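Local structure of tryptophanyl-tRNA synthetase (Cryptosporidium parvum Iowa II, 3HV0) at residues A[229-232]-A[233-237]; A[195-198]-A[199-203]. The protein probably joins L-tryptophan to its cognate tRNA at the expense of ATP, supplying tryptophyl-tRNA for protein synthesis. All coordinates share one frame; numbering follows the deposited sequence.

Contact 1 of 2, residues A[229-232]-A[233-237]. With TRP (tryptophan), chain C.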
# COMPACT_ATOMS: atom_id res chain seq x y z
N ASP A 229 23.06 -7.15 2.78
CA ASP A 229 22.53 -5.84 3.18
C ASP A 229 21.01 -5.77 3.16
O ASP A 229 20.43 -4.82 3.67
CB ASP A 229 23.14 -4.72 2.33
CG ASP A 229 22.52 -4.61 0.95
OD1 ASP A 229 22.06 -3.51 0.61
OD2 ASP A 229 22.48 -5.61 0.19
N GLN A 230 20.35 -6.78 2.58
CA GLN A 230 18.89 -6.84 2.60
C GLN A 230 18.35 -7.50 3.87
O GLN A 230 17.15 -7.41 4.15
CB GLN A 230 18.36 -7.59 1.37
CG GLN A 230 18.78 -6.96 0.07
CD GLN A 230 18.16 -5.57 -0.14
OE1 GLN A 230 16.96 -5.36 0.05
NE2 GLN A 230 18.98 -4.64 -0.57
N ASP A 231 19.23 -8.12 4.66
CA ASP A 231 18.86 -8.82 5.88
C ASP A 231 17.80 -8.15 6.81
O ASP A 231 16.94 -8.87 7.33
CB ASP A 231 20.10 -9.12 6.71
CG ASP A 231 19.80 -10.04 7.88
OD1 ASP A 231 19.23 -11.14 7.63
OD2 ASP A 231 20.12 -9.66 9.04
N PRO A 232 17.87 -6.82 7.03
CA PRO A 232 16.91 -6.11 7.88
C PRO A 232 15.44 -6.39 7.60
O PRO A 232 14.67 -6.54 8.54
CB PRO A 232 17.20 -4.63 7.57
CG PRO A 232 18.67 -4.60 7.33
CD PRO A 232 19.00 -5.93 6.65
N TYR A 233 15.05 -6.44 6.34
CA TYR A 233 13.65 -6.73 5.98
C TYR A 233 13.22 -8.09 6.48
O TYR A 233 12.10 -8.26 6.90
CB TYR A 233 13.43 -6.69 4.46
CG TYR A 233 13.74 -5.35 3.81
CD1 TYR A 233 14.97 -5.10 3.22
CD2 TYR A 233 12.78 -4.33 3.78
CE1 TYR A 233 15.26 -3.89 2.63
CE2 TYR A 233 13.07 -3.09 3.22
CZ TYR A 233 14.31 -2.88 2.63
OH TYR A 233 14.60 -1.67 2.04
N PHE A 234 14.12 -9.07 6.42
CA PHE A 234 13.78 -10.45 6.74
C PHE A 234 14.10 -10.81 8.20
O PHE A 234 13.66 -11.84 8.72
CB PHE A 234 14.46 -11.39 5.73
CG PHE A 234 14.15 -11.04 4.30
CD1 PHE A 234 12.85 -11.07 3.84
CD2 PHE A 234 15.15 -10.59 3.43
CE1 PHE A 234 12.53 -10.71 2.54
CE2 PHE A 234 14.86 -10.26 2.14
CZ PHE A 234 13.54 -10.31 1.69
N ARG A 235 14.86 -9.95 8.87
CA ARG A 235 14.94 -10.01 10.33
C ARG A 235 13.56 -9.62 10.86
O ARG A 235 13.00 -10.30 11.69
CB ARG A 235 16.00 -9.03 10.84
CG ARG A 235 16.78 -9.51 12.04
CD ARG A 235 17.99 -8.63 12.28
NE ARG A 235 17.63 -7.41 13.02
CZ ARG A 235 18.08 -6.17 12.77
NH1 ARG A 235 18.92 -5.93 11.75
NH2 ARG A 235 17.67 -5.17 13.55
N MET A 236 13.02 -8.52 10.34
CA MET A 236 11.72 -8.00 10.76
C MET A 236 10.58 -9.00 10.52
O MET A 236 9.81 -9.32 11.42
CB MET A 236 11.44 -6.69 10.01
CG MET A 236 10.05 -6.10 10.24
SD MET A 236 9.58 -5.07 8.85
CE MET A 236 9.54 -6.30 7.52
N VAL A 237 10.48 -9.51 9.30
CA VAL A 237 9.43 -10.44 8.95
C VAL A 237 9.53 -11.78 9.72
O VAL A 237 8.52 -12.42 9.98
CB VAL A 237 9.39 -10.69 7.42
CG1 VAL A 237 10.17 -11.94 7.05
CG2 VAL A 237 7.94 -10.80 6.97
N TRP C . 14.99 -3.84 -2.38
CA TRP C . 15.91 -4.83 -3.02
C TRP C . 17.05 -4.10 -3.71
O TRP C . 16.94 -2.90 -4.01
CB TRP C . 15.17 -5.75 -4.02
CG TRP C . 14.49 -6.93 -3.37
CD1 TRP C . 13.14 -7.09 -3.15
CD2 TRP C . 15.11 -8.13 -2.87
NE1 TRP C . 12.90 -8.30 -2.56
CE2 TRP C . 14.09 -8.95 -2.36
CE3 TRP C . 16.43 -8.58 -2.81
CZ2 TRP C . 14.34 -10.20 -1.80
CZ3 TRP C . 16.68 -9.82 -2.25
CH2 TRP C . 15.63 -10.61 -1.73
OXT TRP C . 18.11 -4.72 -3.95

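Contact 2 of 2, residues A[195-198]-A[199-203]. With TRP (tryptophan), chain C.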
# COMPACT_ATOMS: atom_id res chain seq x y z
N PHE A 195 8.92 4.51 5.51
CA PHE A 195 8.36 3.70 6.59
C PHE A 195 7.40 2.62 6.10
O PHE A 195 7.36 1.53 6.69
CB PHE A 195 7.64 4.59 7.61
CG PHE A 195 8.57 5.44 8.40
CD1 PHE A 195 9.06 5.00 9.61
CD2 PHE A 195 8.98 6.68 7.93
CE1 PHE A 195 9.93 5.77 10.34
CE2 PHE A 195 9.85 7.46 8.65
CZ PHE A 195 10.33 7.01 9.86
N ALA A 196 6.65 2.90 5.02
CA ALA A 196 5.61 1.97 4.53
C ALA A 196 6.11 0.82 3.64
O ALA A 196 5.35 -0.12 3.40
CB ALA A 196 4.52 2.73 3.78
N PHE A 197 7.35 0.90 3.14
CA PHE A 197 7.83 -0.06 2.15
C PHE A 197 8.32 -1.42 2.69
O PHE A 197 8.15 -2.44 2.03
CB PHE A 197 8.92 0.53 1.22
CG PHE A 197 9.53 -0.53 0.31
CD1 PHE A 197 8.78 -1.07 -0.72
CD2 PHE A 197 10.79 -1.07 0.59
CE1 PHE A 197 9.29 -2.11 -1.49
CE2 PHE A 197 11.31 -2.10 -0.19
CZ PHE A 197 10.56 -2.62 -1.22
N PRO A 198 8.97 -1.45 3.86
CA PRO A 198 9.45 -2.73 4.34
C PRO A 198 8.42 -3.86 4.32
O PRO A 198 8.75 -5.01 3.93
CB PRO A 198 9.89 -2.40 5.75
CG PRO A 198 10.35 -1.02 5.68
CD PRO A 198 9.47 -0.33 4.69
N ALA A 199 7.18 -3.56 4.69
CA ALA A 199 6.12 -4.58 4.64
C ALA A 199 5.90 -5.10 3.22
O ALA A 199 5.64 -6.28 3.01
CB ALA A 199 4.83 -4.07 5.20
N VAL A 200 6.03 -4.21 2.24
CA VAL A 200 5.90 -4.60 0.82
C VAL A 200 6.95 -5.62 0.42
O VAL A 200 6.65 -6.57 -0.30
CB VAL A 200 5.95 -3.39 -0.12
CG1 VAL A 200 5.75 -3.81 -1.57
CG2 VAL A 200 4.89 -2.39 0.27
N GLN A 201 8.17 -5.44 0.91
CA GLN A 201 9.24 -6.40 0.61
C GLN A 201 9.16 -7.65 1.44
O GLN A 201 9.61 -8.70 1.01
CB GLN A 201 10.60 -5.79 0.86
CG GLN A 201 11.72 -6.72 0.48
CD GLN A 201 12.94 -6.03 0.01
OE1 GLN A 201 14.03 -6.54 0.19
NE2 GLN A 201 12.79 -4.88 -0.59
N ALA A 202 8.65 -7.53 2.66
CA ALA A 202 8.45 -8.67 3.53
C ALA A 202 7.41 -9.65 2.98
O ALA A 202 7.63 -10.84 2.97
CB ALA A 202 8.06 -8.21 4.91
N ALA A 203 6.30 -9.11 2.48
CA ALA A 203 5.09 -9.87 2.19
C ALA A 203 5.24 -11.11 1.28
O ALA A 203 4.52 -12.10 1.46
CB ALA A 203 3.98 -8.93 1.64
N TRP C . 14.99 -3.84 -2.38
CA TRP C . 15.91 -4.83 -3.02
C TRP C . 17.05 -4.10 -3.71
O TRP C . 16.94 -2.90 -4.01
CB TRP C . 15.17 -5.75 -4.02
CG TRP C . 14.49 -6.93 -3.37
CD1 TRP C . 13.14 -7.09 -3.15
CD2 TRP C . 15.11 -8.13 -2.87
NE1 TRP C . 12.90 -8.30 -2.56
CE2 TRP C . 14.09 -8.95 -2.36
CE3 TRP C . 16.43 -8.58 -2.81
CZ2 TRP C . 14.34 -10.20 -1.80
CZ3 TRP C . 16.68 -9.82 -2.25
CH2 TRP C . 15.63 -10.61 -1.73
OXT TRP C . 18.11 -4.72 -3.95

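Contact 1 of 2, residues A[229-232]-A[233-237]
Phe234 reaches back along the chain to Gln230 and Asp231 and ends against the bound tryptophan. Its CB passes Asp231 O at 3.9 Å. From there CG turns away from the carbonyl carbon (chi1 -54°), which swings the ring toward the beginning of helix 231-240. On the near side of the ring CD2 meets Gln230 O at 3.8 Å, while CB of Tyr233 lies over one face. Farther out, CE2 approaches TRP CH2 and the tip atom CZ comes to 3.6 Å from TRP CZ2, so the ligand's six-membered ring sits at the edge of Phe234. A flat, nonpolar residue suits this place, because it offers the indole an apolar edge.

The backbone beneath follows the winding of the opening helix. Tyr233 N bonds to Gln230 O (3.2 Å), and the same oxygen lies at the edge of the Tyr233 ring, 3.3 Å from CD1. Asp231 O is gripped twice: Arg235 N comes in at 2.8 Å, nearly in line with the C=O bond although its own N-H is bent off the oxygen (147°), and Phe234 N from above the carbonyl plane. Met236 N binds Pro232 O. Proline fits here because this early turn does not call on its missing N-H. The Gln230 amide runs beside the Tyr233 ring, the two planes only 11° apart, and borders the ligand's amino acid end.

Asp231 forms its salt bridge with Arg60. Strand 222-227 borders Phe234 through His226 and Val224, helix 177-184 packs on Pro232 and Arg235, and helix 192-202 covers Tyr233, Met236 and Val237.

Contact 2 of 2, residues A[195-198]-A[199-203]
Phe197 and Pro198 meet the next turn of helix 192-202 through three kinds of interaction. Backbone bonds come first. Phe197 O takes the N-H of Gln201 at 3.2 Å in an i to i+4 bond, together with a weak one from Val200 N. Pro198 O accepts from Ala202 N at 2.8 Å, with an N-H...O angle of 152°. Pro198 itself has no N-H to offer to the preceding turn, and the helix is kinked there.

The apolar contacts gather on Phe197. With CG placed opposite the backbone N (chi1 173°), its ring swings alongside the following turn. CD1 lies 3.7 Å from Val200 CB and CE1 lies 3.9 Å from Val200 CG1, the two side chains crossing nearly at right angles. On the same side of the ring plane, but toward another part of the rim, CZ meets Gln201 CB at 3.8 Å. Compact alanines suit positions where neighbouring helices come close: Ala199 abuts helix 157-174, and Ala202 abuts helix 231-240.

The third kind of contact belongs to Gln201, which meets the Phe197 ring and then the ligand. Its backbone N stands above one face of the Phe197 ring, offset toward the rim, and its amide plane is turned 78° from that ring. Farther along the side chain, CG lies 3.6 Å from TRP NE1 and CD 3.3 Å from TRP CD1, while the amide end reaches the ligand's amino group. Glutamine suits this place, being long enough to span from indole to amino group. Tyr78 OH bonds to both Gln201 O and the ligand, and Glu118 also binds the ligand.

Ala196 and Val200 pack on the second subunit, so this helix both lines the tryptophan pocket and borders the dimer interface of a class I synthetase.

How the contacts relate
Both contacts are buried turns of helix, each with a proline in it, and both border the same tryptophan. Contact 1 lies nearer the chain's centre, in the beta-alpha-beta unit of strand 222-227, helix 231-240 and strand 250-254; no other subunit touches it. Contact 2 lies farther out and reaches the second subunit. Their chemistry differs accordingly: contact 1 sets an aromatic edge against the indole and carries a charged pair, Asp231 with Arg60, whereas contact 2 is largely apolar, with Gln201 as its polar reach into the pocket. The two helices meet directly, Val237 CG2 lying 3.3 Å from Ala202 CB, and Tyr233 packs on Gln201.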